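Local coordinates for protein TRAP dicarboxylate transporter-DctP subunit (Desulfovibrio desulfuricans subsp. desulfuricans, PDB 4NHB) that binds sn-glycerol-3-phosphate and probably delivers it as the periplasmic solute-binding component of a TRAP transporter, at residues 147-153 and 230-236. Sequence-based numbering, arbitrary orientation.
Sequences PLGFRHF and LSGHILV. With G3P (sn-glycerol-3-phosphate), chain P.
In this TRAP-type (DctP-family) periplasmic binding protein, strand segment 147-153 pairs antiparallel with 230-236, a loop that runs into strand 235-243. A beta bulge sets the register: Leu148 and Gly149 both oppose Val236, through Leu148 N to Val236 O (2.9 Å) and Val236 N to Gly149 O (3.1 Å). Leu148 (phi/psi -105/-18) makes the kink; at Gly149 (124/160) a CB would jam against the carbonyl of Leu148. Phe150 faces Leu235 in a non-hydrogen-bonded pair, CA-CA 4.1 Å. Farther along, the backbone bonds Arg151 N to Ile234 O and Gly232 N to Arg151 O, both 2.8 Å, hold the turn; Gly232 has positive phi (71/34). Ser231 N adds a 3.3 Å bond to His152 ND1. CH-pi contacts put Leu235 CB 3.9 Å from the Phe150 ring centroid and Leu230 CD2 3.5 Å from that of His152. Phe153 lies near parallel to His233 but slid aside, centroids 4.9 Å apart. Asp210 of neighbouring strand 208-212 is salt-bridged to Arg151 NE and hydrogen-bonded to His233 NE2. Arg151 (mtp, chi4 110°) reaches past Val236, NH2 to CG2 3.4 Å, into the ligand pocket, donating NH1 to G3P O3P (3.1 Å) and NH2 to G3P O1P (2.9 Å).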
ATOM      1  N   PRO A 147       5.978   3.300  -2.216  1.00  7.74           N
ATOM      2  CA  PRO A 147       5.389   2.080  -2.770  1.00  4.06           C
ATOM      3  C   PRO A 147       5.707   0.825  -1.928  1.00  9.38           C
ATOM      4  O   PRO A 147       6.740   0.756  -1.252  1.00 10.20           O
ATOM      5  CB  PRO A 147       6.106   1.944  -4.107  1.00  8.52           C
ATOM      6  CG  PRO A 147       7.496   2.543  -3.832  1.00 11.96           C
ATOM      7  CD  PRO A 147       7.248   3.671  -2.859  1.00 13.09           C
ATOM      8  N   LEU A 148       4.848  -0.177  -2.043  1.00  5.98           N
ATOM      9  CA  LEU A 148       5.148  -1.537  -1.607  1.00  4.28           C
ATOM     10  C   LEU A 148       5.432  -2.419  -2.830  1.00  6.63           C
ATOM     11  O   LEU A 148       6.051  -3.479  -2.707  1.00  9.31           O
ATOM     12  CB  LEU A 148       4.013  -2.118  -0.731  1.00  3.26           C
ATOM     13  CG  LEU A 148       4.020  -1.811   0.791  1.00  8.31           C
ATOM     14  CD1 LEU A 148       4.135  -0.360   1.116  1.00 11.87           C
ATOM     15  CD2 LEU A 148       2.836  -2.437   1.527  1.00  7.59           C
ATOM     16  N   GLY A 149       5.002  -1.953  -3.993  1.00  7.47           N
ATOM     17  CA  GLY A 149       5.304  -2.617  -5.235  1.00 10.31           C
ATOM     18  C   GLY A 149       4.085  -2.991  -6.042  1.00  8.74           C
ATOM     19  O   GLY A 149       2.983  -3.084  -5.515  1.00 10.23           O
ATOM     20  N   PHE A 150       4.295  -3.219  -7.341  1.00  7.02           N
ATOM     21  CA  PHE A 150       3.265  -3.696  -8.211  1.00  6.93           C
ATOM     22  C   PHE A 150       2.750  -5.080  -7.812  1.00  7.64           C
ATOM     23  O   PHE A 150       3.519  -5.926  -7.377  1.00  9.55           O
ATOM     24  CB  PHE A 150       3.773  -3.722  -9.662  1.00 12.96           C
ATOM     25  CG  PHE A 150       3.819  -2.338 -10.304  1.00 13.78           C
ATOM     26  CD1 PHE A 150       2.663  -1.750 -10.827  1.00 12.63           C
ATOM     27  CD2 PHE A 150       5.011  -1.633 -10.348  1.00 14.26           C
ATOM     28  CE1 PHE A 150       2.705  -0.468 -11.415  1.00 15.91           C
ATOM     29  CE2 PHE A 150       5.064  -0.346 -10.930  1.00 15.76           C
ATOM     30  CZ  PHE A 150       3.919   0.227 -11.460  1.00 11.39           C
ATOM     31  N   ARG A 151       1.439  -5.285  -7.973  1.00  8.84           N
ATOM     32  CA  ARG A 151       0.822  -6.568  -7.572  1.00 14.64           C
ATOM     33  C   ARG A 151       0.915  -7.571  -8.715  1.00 14.27           C
ATOM     34  O   ARG A 151       0.625  -7.229  -9.862  1.00 14.61           O
ATOM     35  CB  ARG A 151      -0.649  -6.385  -7.169  1.00 10.89           C
ATOM     36  CG  ARG A 151      -0.878  -5.272  -6.098  1.00  8.61           C
ATOM     37  CD  ARG A 151      -2.301  -5.281  -5.526  1.00 12.01           C
ATOM     38  NE  ARG A 151      -2.533  -6.409  -4.629  1.00 13.83           N
ATOM     39  CZ  ARG A 151      -2.687  -6.328  -3.310  1.00 10.50           C
ATOM     40  NH1 ARG A 151      -2.849  -7.426  -2.600  1.00 10.62           N
ATOM     41  NH2 ARG A 151      -2.682  -5.165  -2.681  1.00 10.12           N
ATOM     42  N   HIS A 152       1.312  -8.795  -8.377  1.00 13.03           N
ATOM     43  CA  HIS A 152       1.428  -9.914  -9.309  1.00 14.21           C
ATOM     44  C   HIS A 152       0.637 -11.096  -8.754  1.00 19.15           C
ATOM     45  O   HIS A 152       0.542 -11.258  -7.523  1.00 14.45           O
ATOM     46  CB  HIS A 152       2.898 -10.304  -9.465  1.00 14.22           C
ATOM     47  CG  HIS A 152       3.756  -9.163  -9.899  1.00 12.09           C
ATOM     48  ND1 HIS A 152       3.478  -8.437 -11.034  1.00  9.90           N
ATOM     49  CD2 HIS A 152       4.848  -8.587  -9.340  1.00 14.38           C
ATOM     50  CE1 HIS A 152       4.384  -7.487 -11.179  1.00 16.07           C
ATOM     51  NE2 HIS A 152       5.223  -7.545 -10.155  1.00 13.82           N
ATOM     52  N   PHE A 153       0.084 -11.913  -9.645  1.00 14.10           N
ATOM     53  CA  PHE A 153      -0.707 -13.069  -9.211  1.00 23.70           C
ATOM     54  C   PHE A 153       0.170 -14.171  -8.647  1.00 19.80           C
ATOM     55  O   PHE A 153       1.282 -14.386  -9.111  1.00 20.10           O
ATOM     56  CB  PHE A 153      -1.571 -13.610 -10.360  1.00 17.93           C
ATOM     57  CG  PHE A 153      -2.662 -12.689 -10.740  1.00 13.92           C
ATOM     58  CD1 PHE A 153      -3.799 -12.617  -9.982  1.00 12.58           C
ATOM     59  CD2 PHE A 153      -2.526 -11.847 -11.836  1.00 19.14           C
ATOM     60  CE1 PHE A 153      -4.815 -11.741 -10.303  1.00 21.49           C
ATOM     61  CE2 PHE A 153      -3.517 -10.967 -12.159  1.00 16.77           C
ATOM     62  CZ  PHE A 153      -4.676 -10.919 -11.395  1.00 19.61           C
ATOM     63  N   LEU A 230       3.141 -12.237 -13.724  1.00 31.48           N
ATOM     64  CA  LEU A 230       3.383 -10.810 -13.674  1.00 26.12           C
ATOM     65  C   LEU A 230       2.252 -10.102 -14.356  1.00 25.07           C
ATOM     66  O   LEU A 230       1.938 -10.385 -15.497  1.00 31.23           O
ATOM     67  CB  LEU A 230       4.708 -10.487 -14.340  1.00 30.36           C
ATOM     68  CG  LEU A 230       5.869 -11.178 -13.638  1.00 25.07           C
ATOM     69  CD1 LEU A 230       7.197 -10.790 -14.263  1.00 29.30           C
ATOM     70  CD2 LEU A 230       5.879 -10.869 -12.147  1.00 25.95           C
ATOM     71  N   SER A 231       1.596  -9.213 -13.627  1.00 17.43           N
ATOM     72  CA  SER A 231       0.566  -8.357 -14.172  1.00 17.76           C
ATOM     73  C   SER A 231       0.818  -6.871 -13.849  1.00 22.05           C
ATOM     74  O   SER A 231       0.931  -6.038 -14.751  1.00 13.94           O
ATOM     75  CB  SER A 231      -0.738  -8.859 -13.596  1.00 14.33           C
ATOM     76  OG  SER A 231      -1.815  -7.970 -13.770  1.00 15.37           O
ATOM     77  N   GLY A 232       0.907  -6.539 -12.567  1.00 19.65           N
ATOM     78  CA  GLY A 232       1.205  -5.184 -12.144  1.00 18.50           C
ATOM     79  C   GLY A 232       0.035  -4.278 -12.408  1.00 22.97           C
ATOM     80  O   GLY A 232       0.207  -3.125 -12.725  1.00 22.41           O
ATOM     81  N   HIS A 233      -1.165  -4.835 -12.264  1.00 17.03           N
ATOM     82  CA  HIS A 233      -2.413  -4.138 -12.490  1.00 12.50           C
ATOM     83  C   HIS A 233      -2.658  -3.014 -11.504  1.00 14.67           C
ATOM     84  O   HIS A 233      -3.388  -2.066 -11.800  1.00 17.15           O
ATOM     85  CB  HIS A 233      -3.547  -5.126 -12.404  1.00 16.06           C
ATOM     86  CG  HIS A 233      -3.390  -6.108 -11.290  1.00 13.42           C
ATOM     87  ND1 HIS A 233      -2.550  -7.196 -11.372  1.00 21.73           N
ATOM     88  CD2 HIS A 233      -3.975  -6.176 -10.068  1.00 15.69           C
ATOM     89  CE1 HIS A 233      -2.612  -7.887 -10.246  1.00 21.37           C
ATOM     90  NE2 HIS A 233      -3.465  -7.290  -9.438  1.00 17.46           N
ATOM     91  N   ILE A 234      -2.084  -3.155 -10.310  1.00 11.15           N
ATOM     92  CA  ILE A 234      -2.113  -2.102  -9.291  1.00  4.61           C
ATOM     93  C   ILE A 234      -0.716  -1.958  -8.643  1.00  6.61           C
ATOM     94  O   ILE A 234      -0.045  -2.954  -8.411  1.00  9.63           O
ATOM     95  CB  ILE A 234      -3.068  -2.450  -8.191  1.00 10.79           C
ATOM     96  CG1 ILE A 234      -4.512  -2.320  -8.673  1.00 12.31           C
ATOM     97  CG2 ILE A 234      -2.847  -1.531  -6.966  1.00 12.87           C
ATOM     98  CD1 ILE A 234      -5.496  -2.934  -7.770  1.00 11.51           C
ATOM     99  N   LEU A 235      -0.330  -0.726  -8.339  1.00 12.32           N
ATOM    100  CA  LEU A 235       0.882  -0.444  -7.557  1.00  7.54           C
ATOM    101  C   LEU A 235       0.437  -0.105  -6.142  1.00 10.51           C
ATOM    102  O   LEU A 235      -0.292   0.844  -5.932  1.00  9.68           O
ATOM    103  CB  LEU A 235       1.636   0.731  -8.177  1.00  7.72           C
ATOM    104  CG  LEU A 235       2.708   1.384  -7.306  1.00  8.84           C
ATOM    105  CD1 LEU A 235       3.830   0.374  -6.934  1.00  9.50           C
ATOM    106  CD2 LEU A 235       3.284   2.602  -8.012  1.00 12.36           C
ATOM    107  N   VAL A 236       0.846  -0.911  -5.170  1.00  5.42           N
ATOM    108  CA  VAL A 236       0.507  -0.611  -3.813  1.00  4.17           C
ATOM    109  C   VAL A 236       1.282   0.607  -3.307  1.00  7.01           C
ATOM    110  O   VAL A 236       2.500   0.691  -3.418  1.00  5.69           O
ATOM    111  CB  VAL A 236       0.724  -1.850  -2.878  1.00  7.56           C
ATOM    112  CG1 VAL A 236       0.368  -1.561  -1.399  1.00  3.89           C
ATOM    113  CG2 VAL A 236      -0.080  -3.035  -3.383  1.00 11.22           C
TER
HETATM  114  O1  G3P P 414      -3.047  -0.358   0.200  1.00  8.17           O
HETATM  115  C1  G3P P 414      -3.932  -1.434   0.304  1.00  5.69           C
HETATM  116  C2  G3P P 414      -3.150  -2.749   0.413  1.00  9.61           C
HETATM  117  O2  G3P P 414      -2.313  -2.694   1.537  1.00  7.84           O
HETATM  118  C3  G3P P 414      -4.136  -3.920   0.552  1.00  5.07           C
HETATM  119  O1P G3P P 414      -3.536  -5.078   0.067  1.00  6.91           O
HETATM  120  O4P G3P P 414      -1.768  -5.310   1.725  1.00  8.98           O
HETATM  121  O2P G3P P 414      -4.013  -6.430   2.151  1.00  4.76           O
HETATM  122  O3P G3P P 414      -2.467  -7.363   0.431  1.00  7.17           O
HETATM  123  P   G3P P 414      -2.915  -6.104   1.168  1.00  5.82           P